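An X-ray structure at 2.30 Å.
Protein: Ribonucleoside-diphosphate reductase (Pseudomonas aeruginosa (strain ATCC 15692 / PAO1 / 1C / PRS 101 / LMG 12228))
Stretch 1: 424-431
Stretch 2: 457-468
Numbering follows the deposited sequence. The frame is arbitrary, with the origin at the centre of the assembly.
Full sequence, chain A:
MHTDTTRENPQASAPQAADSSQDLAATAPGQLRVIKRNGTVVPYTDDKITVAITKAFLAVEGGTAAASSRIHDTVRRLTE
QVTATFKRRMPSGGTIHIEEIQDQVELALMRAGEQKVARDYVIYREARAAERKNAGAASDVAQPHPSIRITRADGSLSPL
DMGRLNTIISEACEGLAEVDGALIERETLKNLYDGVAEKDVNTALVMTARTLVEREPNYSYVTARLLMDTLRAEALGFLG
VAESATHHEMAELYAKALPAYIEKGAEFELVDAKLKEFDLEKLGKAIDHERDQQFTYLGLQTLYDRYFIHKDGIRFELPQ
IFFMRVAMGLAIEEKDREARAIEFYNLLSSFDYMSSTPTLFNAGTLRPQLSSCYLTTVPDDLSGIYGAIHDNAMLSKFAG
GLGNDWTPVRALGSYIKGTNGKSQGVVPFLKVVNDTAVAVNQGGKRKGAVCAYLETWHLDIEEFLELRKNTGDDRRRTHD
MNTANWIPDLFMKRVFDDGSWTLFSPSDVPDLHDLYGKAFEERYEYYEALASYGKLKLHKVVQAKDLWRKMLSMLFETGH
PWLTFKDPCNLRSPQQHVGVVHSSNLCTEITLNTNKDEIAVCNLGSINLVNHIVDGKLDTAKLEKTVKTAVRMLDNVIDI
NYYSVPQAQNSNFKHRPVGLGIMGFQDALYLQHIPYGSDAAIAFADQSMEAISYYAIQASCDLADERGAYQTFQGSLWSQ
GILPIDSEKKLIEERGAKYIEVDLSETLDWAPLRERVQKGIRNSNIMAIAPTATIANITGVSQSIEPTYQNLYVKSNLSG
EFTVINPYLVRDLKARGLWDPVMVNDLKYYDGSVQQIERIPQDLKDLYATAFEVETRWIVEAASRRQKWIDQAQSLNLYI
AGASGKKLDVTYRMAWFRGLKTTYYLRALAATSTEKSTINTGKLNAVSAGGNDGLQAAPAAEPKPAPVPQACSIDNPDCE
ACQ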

# COMPACT_ATOMS: atom_id res chain seq x y z
N GLN A 424 0.79 -33.17 -20.44
CA GLN A 424 0.83 -31.81 -19.91
C GLN A 424 -0.53 -31.35 -19.40
O GLN A 424 -0.66 -30.19 -18.99
N GLY A 425 -1.52 -32.23 -19.40
CA GLY A 425 -2.81 -31.90 -18.83
C GLY A 425 -3.77 -31.29 -19.82
O GLY A 425 -3.56 -31.28 -21.04
N VAL A 426 -4.85 -30.73 -19.26
CA VAL A 426 -5.98 -30.31 -20.08
C VAL A 426 -5.75 -28.93 -20.69
O VAL A 426 -6.34 -28.61 -21.73
N VAL A 427 -4.92 -28.10 -20.06
CA VAL A 427 -4.85 -26.69 -20.47
C VAL A 427 -4.37 -26.53 -21.91
O VAL A 427 -4.95 -25.70 -22.64
N PRO A 428 -3.36 -27.25 -22.40
CA PRO A 428 -3.00 -27.09 -23.82
C PRO A 428 -4.13 -27.41 -24.77
O PRO A 428 -4.20 -26.83 -25.86
N PHE A 429 -5.01 -28.35 -24.40
CA PHE A 429 -6.19 -28.61 -25.21
C PHE A 429 -7.23 -27.50 -25.06
O PHE A 429 -7.89 -27.12 -26.03
N LEU A 430 -7.40 -26.97 -23.85
CA LEU A 430 -8.32 -25.85 -23.68
C LEU A 430 -7.89 -24.65 -24.50
O LEU A 430 -8.73 -23.87 -24.95
N LYS A 431 -6.59 -24.51 -24.74
CA LYS A 431 -6.12 -23.45 -25.62
C LYS A 431 -6.63 -23.66 -27.04
O LYS A 431 -6.94 -22.70 -27.75
N TRP A 457 -11.24 -32.27 -7.66
CA TRP A 457 -10.09 -33.12 -7.35
C TRP A 457 -9.14 -33.29 -8.53
O TRP A 457 -8.10 -33.93 -8.38
N HIS A 458 -9.48 -32.75 -9.69
CA HIS A 458 -8.64 -32.89 -10.87
C HIS A 458 -7.28 -32.25 -10.63
O HIS A 458 -7.19 -31.13 -10.12
N LEU A 459 -6.22 -32.96 -11.02
CA LEU A 459 -4.87 -32.50 -10.70
C LEU A 459 -4.49 -31.20 -11.39
O LEU A 459 -3.56 -30.52 -10.93
N ASP A 460 -5.18 -30.82 -12.46
CA ASP A 460 -4.93 -29.55 -13.13
C ASP A 460 -5.78 -28.42 -12.56
O ASP A 460 -5.76 -27.32 -13.12
N ILE A 461 -6.49 -28.64 -11.45
CA ILE A 461 -7.47 -27.67 -10.99
C ILE A 461 -6.82 -26.32 -10.69
O ILE A 461 -7.39 -25.27 -10.97
N GLU A 462 -5.62 -26.34 -10.10
CA GLU A 462 -4.98 -25.09 -9.69
C GLU A 462 -4.65 -24.22 -10.90
O GLU A 462 -4.90 -23.01 -10.89
N GLU A 463 -4.08 -24.81 -11.95
CA GLU A 463 -3.90 -24.06 -13.19
C GLU A 463 -5.24 -23.62 -13.77
O GLU A 463 -5.35 -22.53 -14.34
N PHE A 464 -6.28 -24.45 -13.61
CA PHE A 464 -7.60 -24.14 -14.16
C PHE A 464 -8.16 -22.85 -13.56
O PHE A 464 -8.74 -22.03 -14.27
N LEU A 465 -8.00 -22.67 -12.25
CA LEU A 465 -8.58 -21.50 -11.58
C LEU A 465 -8.00 -20.19 -12.10
O LEU A 465 -8.64 -19.15 -11.93
N GLU A 466 -6.82 -20.22 -12.71
CA GLU A 466 -6.12 -19.00 -13.09
C GLU A 466 -6.21 -18.69 -14.57
O GLU A 466 -5.58 -17.73 -15.03
N LEU A 467 -6.99 -19.47 -15.33
CA LEU A 467 -7.02 -19.31 -16.78
C LEU A 467 -7.48 -17.93 -17.22
O LEU A 467 -7.18 -17.54 -18.36
N ARG A 468 -8.19 -17.18 -16.38
CA ARG A 468 -8.75 -15.89 -16.79
C ARG A 468 -8.05 -14.70 -16.13
O ARG A 468 -8.58 -13.59 -16.15

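The two stretches meet along one side of each, with a polar contact around Val426 and an apolar patch further along; together they bury 365 Å² of surface. Val426, Val427 and Leu430 of the first stretch direct their CA-to-CB bonds toward the second, which answers with His458, Asp460, Glu463 and Leu467.

The direct polar link is a hydrogen bond from the backbone amide of Val426 to the carboxylate of Asp460, with Val426 N to Asp460 OD2 at 3.0 Å and an N-H...acceptor angle of 153°. Asp460 (chi1 m) occupies the N-cap position of its own helix, yet its side chain makes no capping bond; OD2 reaches across to the neighbouring stretch instead, while OD1 is bonded elsewhere in the structure. The approach is close enough to bring Gly425 CA within 3.1 Å of Asp460 OD2. A CB on Gly425 would point toward the second stretch and lie 2.3 Å from Asp460 OD2, a clash, and the backbone angles at this position independently call for glycine. Asp460 is further held by its own stretch, where Asp460 N donates to His458 ND1 at 3.1 Å, within the type I turn from His458 to Ile461.

A second polar connection runs through water 1. The oxygen of water 1 donates to Gln424 O at 2.8 Å and to Glu463 OE1 at 3.0 Å, and accepts from Val427 N at 3.1 Å, so it ties the backbone of the first stretch to the extended side chain of Glu463 (chi1 and chi2 both t). The same carboxylate packs against Val427, whose CG2 lies 3.3 Å from Glu463 CD; the methyl thus sits beside a polar group whose OE1 is satisfied by the water.

The remaining contacts are van der Waals packing. Val426 (chi1 m) places CG1 3.7 Å from His458 CE1, approaching the imidazole obliquely. The other three pairs are apolar. Val427, in the t rotamer, has the largest area covered by the opposing stretch, and its CG1 meets Leu467 CD2 at 3.9 Å. One helical turn on, Leu430 (chi1 m, chi2 t) brings CD1 against two partners, 4.0 Å from Leu467 CD1 and 4.1 Å from Phe464 CE1. Leu467 adopts the same m, t conformation, and its two methyls serve different neighbours, CD2 Val427 and CD1 Leu430. Phe464 (chi1 t) leaves its backbone sideways, but the end of its ring comes nearer and presents its edge to Leu430 CD1.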

# COMPACT_ATOMS: atom_id res chain seq x y z
CB GLN A 424 1.34 -30.84 -20.98
CG GLN A 424 2.75 -31.16 -21.45
CD GLN A 424 3.72 -31.30 -20.29
OE1 GLN A 424 3.83 -30.41 -19.45
NE2 GLN A 424 4.42 -32.43 -20.24
CB VAL A 426 -7.27 -30.34 -19.25
CG1 VAL A 426 -7.51 -31.74 -18.69
CG2 VAL A 426 -7.22 -29.32 -18.11
CB VAL A 427 -4.02 -25.89 -19.46
CG1 VAL A 427 -3.74 -24.48 -19.97
CG2 VAL A 427 -4.78 -25.81 -18.14
CB PRO A 428 -1.82 -28.06 -23.99
CG PRO A 428 -1.24 -28.18 -22.66
CD PRO A 428 -2.39 -28.10 -21.69
CB PHE A 429 -6.77 -29.97 -24.84
CG PHE A 429 -5.85 -31.11 -25.16
CD1 PHE A 429 -5.40 -31.30 -26.45
CD2 PHE A 429 -5.42 -31.98 -24.18
CE1 PHE A 429 -4.55 -32.33 -26.77
CE2 PHE A 429 -4.57 -33.02 -24.49
CZ PHE A 429 -4.14 -33.20 -25.78
CB LEU A 430 -8.43 -25.47 -22.21
CG LEU A 430 -9.11 -26.54 -21.36
CD1 LEU A 430 -9.08 -26.14 -19.89
CD2 LEU A 430 -10.54 -26.78 -21.82
CB LYS A 431 -4.60 -23.39 -25.60
CG LYS A 431 -4.02 -22.39 -26.58
CD LYS A 431 -4.25 -20.96 -26.12
CE LYS A 431 -3.32 -20.61 -24.97
NZ LYS A 431 -3.32 -19.15 -24.72
CB TRP A 457 -10.56 -34.50 -6.86
CG TRP A 457 -11.56 -35.17 -7.77
CD1 TRP A 457 -12.91 -35.25 -7.58
CD2 TRP A 457 -11.28 -35.85 -9.00
NE1 TRP A 457 -13.49 -35.95 -8.61
CE2 TRP A 457 -12.51 -36.32 -9.50
CE3 TRP A 457 -10.11 -36.11 -9.73
CZ2 TRP A 457 -12.61 -37.04 -10.69
CZ3 TRP A 457 -10.21 -36.82 -10.91
CH2 TRP A 457 -11.45 -37.28 -11.38
CB HIS A 458 -9.33 -32.25 -12.08
CG HIS A 458 -8.76 -32.67 -13.40
ND1 HIS A 458 -7.59 -32.16 -13.91
CD2 HIS A 458 -9.23 -33.53 -14.34
CE1 HIS A 458 -7.35 -32.69 -15.09
NE2 HIS A 458 -8.33 -33.53 -15.37
CB LEU A 459 -3.85 -33.59 -11.04
CG LEU A 459 -3.14 -34.18 -9.83
CD1 LEU A 459 -2.24 -35.32 -10.27
CD2 LEU A 459 -2.35 -33.12 -9.10
CB ASP A 460 -5.17 -29.68 -14.63
CG ASP A 460 -4.18 -30.62 -15.31
OD1 ASP A 460 -3.05 -30.78 -14.81
OD2 ASP A 460 -4.55 -31.20 -16.36
CB ILE A 461 -8.25 -28.21 -9.77
CG1 ILE A 461 -9.40 -27.26 -9.41
CG2 ILE A 461 -7.33 -28.39 -8.57
CD1 ILE A 461 -10.45 -27.13 -10.49
CB GLU A 462 -3.72 -25.38 -8.87
CG GLU A 462 -4.02 -26.01 -7.51
CD GLU A 462 -2.78 -26.48 -6.79
OE1 GLU A 462 -1.94 -27.17 -7.43
OE2 GLU A 462 -2.63 -26.17 -5.59
CB GLU A 463 -3.12 -24.91 -14.20
CG GLU A 463 -2.69 -24.17 -15.47
CD GLU A 463 -1.99 -25.08 -16.47
OE1 GLU A 463 -2.01 -26.32 -16.28
OE2 GLU A 463 -1.42 -24.56 -17.46
CB PHE A 464 -8.55 -25.31 -13.90
CG PHE A 464 -9.89 -25.20 -14.56
CD1 PHE A 464 -10.05 -25.50 -15.91
CD2 PHE A 464 -11.01 -24.83 -13.83
CE1 PHE A 464 -11.29 -25.43 -16.52
CE2 PHE A 464 -12.26 -24.75 -14.44
CZ PHE A 464 -12.40 -25.05 -15.78
CB LEU A 465 -8.36 -21.59 -10.07
CG LEU A 465 -8.87 -22.85 -9.36
CD1 LEU A 465 -8.58 -22.75 -7.87
CD2 LEU A 465 -10.34 -23.06 -9.59
CB GLU A 466 -4.65 -19.09 -12.68
CG GLU A 466 -4.43 -19.39 -11.21
CD GLU A 466 -3.04 -19.00 -10.74
OE1 GLU A 466 -2.82 -18.92 -9.52
OE2 GLU A 466 -2.17 -18.75 -11.61
CB LEU A 467 -7.93 -20.38 -17.39
CG LEU A 467 -7.38 -21.81 -17.43
CD1 LEU A 467 -8.46 -22.79 -17.86
CD2 LEU A 467 -6.18 -21.89 -18.36
CB ARG A 468 -10.25 -15.85 -16.50
CG ARG A 468 -11.06 -16.86 -17.32
CD ARG A 468 -11.04 -16.52 -18.81
NE ARG A 468 -11.63 -15.21 -19.08
CZ ARG A 468 -12.88 -15.00 -19.48
NH1 ARG A 468 -13.71 -16.02 -19.68
NH2 ARG A 468 -13.30 -13.76 -19.68
O HOH W 1 -2.76 -28.75 -17.95